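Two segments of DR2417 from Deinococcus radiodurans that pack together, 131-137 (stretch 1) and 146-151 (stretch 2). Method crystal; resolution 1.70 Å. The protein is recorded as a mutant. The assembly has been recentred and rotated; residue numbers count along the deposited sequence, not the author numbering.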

ATOM      1  N   GLU A 131      39.250   2.286   7.911  1.00 31.50           N
ATOM      2  CA  GLU A 131      38.481   3.000   8.916  1.00 28.01           C
ATOM      3  C   GLU A 131      38.836   4.482   8.991  1.00 31.51           C
ATOM      4  O   GLU A 131      40.018   4.857   8.986  1.00 29.08           O
ATOM      5  CB  GLU A 131      38.689   2.342  10.278  1.00 31.12           C
ATOM      6  CG  GLU A 131      37.831   2.926  11.375  1.00 42.67           C
ATOM      7  CD  GLU A 131      38.050   2.234  12.703  1.00 52.10           C
ATOM      8  OE1 GLU A 131      37.833   1.005  12.775  1.00 58.07           O
ATOM      9  OE2 GLU A 131      38.447   2.919  13.668  1.00 47.60           O
ATOM     10  N   VAL A 132      37.805   5.318   9.076  1.00 24.05           N
ATOM     11  CA  VAL A 132      37.991   6.725   9.378  1.00 25.53           C
ATOM     12  C   VAL A 132      37.187   7.099  10.610  1.00 22.60           C
ATOM     13  O   VAL A 132      36.407   6.304  11.133  1.00 26.45           O
ATOM     14  CB  VAL A 132      37.579   7.641   8.204  1.00 22.37           C
ATOM     15  CG1 VAL A 132      38.500   7.441   7.004  1.00 26.80           C
ATOM     16  CG2 VAL A 132      36.103   7.434   7.817  1.00 23.27           C
ATOM     17  N   THR A 133      37.363   8.322  11.076  1.00 24.52           N
ATOM     18  CA  THR A 133      36.428   8.859  12.052  1.00 28.12           C
ATOM     19  C   THR A 133      36.166  10.318  11.719  1.00 21.77           C
ATOM     20  O   THR A 133      36.758  10.850  10.793  1.00 25.24           O
ATOM     21  CB  THR A 133      36.937   8.720  13.482  1.00 32.14           C
ATOM     22  OG1 THR A 133      35.876   9.044  14.393  1.00 29.05           O
ATOM     23  CG2 THR A 133      38.116   9.650  13.708  1.00 26.80           C
ATOM     24  N   TYR A 134      35.244  10.945  12.442  1.00 27.80           N
ATOM     25  CA  TYR A 134      34.878  12.321  12.139  1.00 26.89           C
ATOM     26  C   TYR A 134      36.107  13.217  12.179  1.00 25.67           C
ATOM     27  O   TYR A 134      36.914  13.140  13.111  1.00 26.63           O
ATOM     28  CB  TYR A 134      33.826  12.822  13.114  1.00 24.14           C
ATOM     29  CG  TYR A 134      32.623  11.926  13.170  1.00 19.63           C
ATOM     30  CD1 TYR A 134      31.866  11.676  12.027  1.00 23.94           C
ATOM     31  CD2 TYR A 134      32.251  11.316  14.349  1.00 23.07           C
ATOM     32  CE1 TYR A 134      30.761  10.849  12.071  1.00 21.73           C
ATOM     33  CE2 TYR A 134      31.154  10.485  14.399  1.00 32.29           C
ATOM     34  CZ  TYR A 134      30.413  10.262  13.257  1.00 26.69           C
ATOM     35  OH  TYR A 134      29.332   9.433  13.306  1.00 35.08           O
ATOM     36  N   GLY A 135      36.239  14.043  11.150  1.00 24.10           N
ATOM     37  CA  GLY A 135      37.330  14.993  11.049  1.00 23.25           C
ATOM     38  C   GLY A 135      38.474  14.527  10.174  1.00 30.87           C
ATOM     39  O   GLY A 135      39.312  15.330   9.752  1.00 29.59           O
ATOM     40  N   ASP A 136      38.521  13.227   9.909  1.00 29.73           N
ATOM     41  CA  ASP A 136      39.543  12.679   9.035  1.00 25.68           C
ATOM     42  C   ASP A 136      39.388  13.245   7.637  1.00 28.23           C
ATOM     43  O   ASP A 136      38.280  13.445   7.158  1.00 31.68           O
ATOM     44  CB  ASP A 136      39.475  11.154   8.986  1.00 25.79           C
ATOM     45  CG  ASP A 136      40.132  10.502  10.189  1.00 36.99           C
ATOM     46  OD1 ASP A 136      40.849  11.205  10.927  1.00 46.04           O
ATOM     47  OD2 ASP A 136      39.944   9.287  10.387  1.00 32.09           O
ATOM     48  N   GLU A 137      40.525  13.497   7.002  1.00 25.83           N
ATOM     49  CA  GLU A 137      40.569  13.953   5.623  1.00 27.56           C
ATOM     50  C   GLU A 137      41.334  12.932   4.812  1.00 30.04           C
ATOM     51  O   GLU A 137      42.499  12.641   5.106  1.00 27.46           O
ATOM     52  CB  GLU A 137      41.243  15.319   5.501  1.00 28.67           C
ATOM     53  CG  GLU A 137      40.392  16.497   5.935  1.00 33.74           C
ATOM     54  CD  GLU A 137      41.056  17.838   5.644  1.00 54.96           C
ATOM     55  OE1 GLU A 137      41.310  18.597   6.603  1.00 65.20           O
ATOM     56  OE2 GLU A 137      41.321  18.133   4.459  1.00 55.51           O
ATOM     57  N   ALA A 146      38.485  14.230   0.661  1.00 22.99           N
ATOM     58  CA  ALA A 146      37.197  14.133   1.349  1.00 25.13           C
ATOM     59  C   ALA A 146      37.374  14.266   2.855  1.00 26.50           C
ATOM     60  O   ALA A 146      38.230  13.603   3.435  1.00 25.59           O
ATOM     61  CB  ALA A 146      36.512  12.807   1.014  1.00 20.05           C
ATOM     62  N   GLU A 147      36.557  15.122   3.469  1.00 21.38           N
ATOM     63  CA  GLU A 147      36.576  15.346   4.906  1.00 25.35           C
ATOM     64  C   GLU A 147      35.257  14.903   5.533  1.00 25.23           C
ATOM     65  O   GLU A 147      34.192  15.400   5.160  1.00 23.23           O
ATOM     66  CB  GLU A 147      36.827  16.827   5.220  1.00 21.12           C
ATOM     67  CG  GLU A 147      36.978  17.089   6.727  1.00 27.81           C
ATOM     68  CD  GLU A 147      37.140  18.563   7.081  1.00 26.62           C
ATOM     69  OE1 GLU A 147      37.389  19.378   6.175  1.00 29.58           O
ATOM     70  OE2 GLU A 147      36.991  18.907   8.271  1.00 24.38           O
ATOM     71  N   PHE A 148      35.331  13.999   6.506  1.00 21.31           N
ATOM     72  CA  PHE A 148      34.138  13.429   7.116  1.00 25.47           C
ATOM     73  C   PHE A 148      33.664  14.294   8.274  1.00 25.73           C
ATOM     74  O   PHE A 148      34.482  14.832   9.009  1.00 22.75           O
ATOM     75  CB  PHE A 148      34.427  12.003   7.603  1.00 25.38           C
ATOM     76  CG  PHE A 148      34.660  11.013   6.491  1.00 28.14           C
ATOM     77  CD1 PHE A 148      35.876  10.961   5.833  1.00 31.59           C
ATOM     78  CD2 PHE A 148      33.667  10.119   6.121  1.00 26.65           C
ATOM     79  CE1 PHE A 148      36.091  10.056   4.805  1.00 29.57           C
ATOM     80  CE2 PHE A 148      33.882   9.206   5.099  1.00 24.69           C
ATOM     81  CZ  PHE A 148      35.099   9.176   4.445  1.00 27.26           C
ATOM     82  N   PHE A 149      32.350  14.428   8.450  1.00 21.29           N
ATOM     83  CA  PHE A 149      31.852  15.053   9.672  1.00 18.44           C
ATOM     84  C   PHE A 149      30.561  14.362  10.139  1.00 19.88           C
ATOM     85  O   PHE A 149      29.854  13.716   9.361  1.00 21.21           O
ATOM     86  CB  PHE A 149      31.639  16.559   9.480  1.00 20.32           C
ATOM     87  CG  PHE A 149      30.663  16.898   8.397  1.00 23.18           C
ATOM     88  CD1 PHE A 149      31.091  17.060   7.087  1.00 21.48           C
ATOM     89  CD2 PHE A 149      29.310  17.054   8.683  1.00 19.23           C
ATOM     90  CE1 PHE A 149      30.198  17.374   6.080  1.00 21.88           C
ATOM     91  CE2 PHE A 149      28.389  17.361   7.672  1.00 19.39           C
ATOM     92  CZ  PHE A 149      28.832  17.515   6.363  1.00 18.41           C
ATOM     93  N   CYS A 150      30.267  14.502  11.425  1.00 18.44           N
ATOM     94  CA  CYS A 150      29.151  13.788  12.027  1.00 15.86           C
ATOM     95  C   CYS A 150      27.807  14.414  11.693  1.00 14.88           C
ATOM     96  O   CYS A 150      27.629  15.615  11.820  1.00 19.34           O
ATOM     97  CB  CYS A 150      29.337  13.742  13.543  1.00 21.45           C
ATOM     98  SG  CYS A 150      28.018  12.847  14.385  1.00 21.41           S
ATOM     99  N   MET A 151      26.852  13.586  11.272  1.00 18.52           N
ATOM    100  CA  MET A 151      25.452  14.015  11.233  1.00 21.17           C
ATOM    101  C   MET A 151      24.589  12.958  11.916  1.00 19.07           C
ATOM    102  O   MET A 151      24.698  11.777  11.615  1.00 19.67           O
ATOM    103  CB  MET A 151      24.967  14.249   9.796  1.00 18.42           C
ATOM    104  CG  MET A 151      25.791  15.333   9.049  1.00 21.12           C
ATOM    105  SD  MET A 151      25.420  16.969   9.715  1.00 25.77           S
ATOM    106  CE  MET A 151      23.820  17.224   9.001  1.00 34.54           C
TER
HETATM  107  O   HOH W   1      26.340   9.713  13.352  1.00 18.44           O
HETATM  108  O   HOH W   2      39.140  17.993  10.233  1.00 41.86           O

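The most unusual feature of this contact is a pair of like-charged side chains packed together where Glu137 pairs with the strand 146-150. Glu137 and Glu147 form an antiparallel, non-hydrogen-bonded bridge with their CA atoms 4.3 Å apart, and both side chains lie on the same face of the sheet. Their aliphatic portions touch, Glu137 CG to Glu147 CG at 3.6 Å, and Glu137 OE1 comes within 4.0 Å of Glu147 OE1. Glu137 OE2, Glu147 OE1 and Glu147 OE2 are hydrogen-bonded elsewhere in the structure.

The backbone pairing rests on two hydrogen bonds centred on Phe148. Phe148 N donates to Asp136 O (3.1 Å, 166° at the hydrogen), and Phe148 O accepts from Gly135 N (2.9 Å, 153°). Asp136 O also receives a CA-H...O contact from Glu147 CA at 3.4 Å, while Glu137 CA approaches Ala146 O at 3.2 Å.

A type II turn from Thr133 to Asp136 presents Gly135 N and Asp136 O. It is closed by Asp136 N to Thr133 O (3.1 Å) and braced by Thr133 N donating to Asp136 OD2 (2.8 Å). At Gly135, phi/psi of 99/-17° would jam a CB against the preceding carbonyl oxygen, which by itself calls for glycine.

Two aromatic rings each receive an aliphatic group over a face. Val132 CG2 sits 3.8 Å from the centroid of the Phe148 ring, just 4° off the normal. Cys150 CB lies 3.5 Å from the Tyr134 ring centroid, 8° off the normal, and Cys150 SG is 4.1 Å from that centroid at 26°, adding a sulfur-aromatic contact.

Water also links the segments: water 2 donates to Gly135 O (2.7 Å) and to Glu147 OE2 (3.1 Å), while water 1 hydrogen-bonds Tyr134 OH at 3.0 Å and lies 3.2 Å from Met151 O, to which it can donate, though more acceptors are in reach than it has protons.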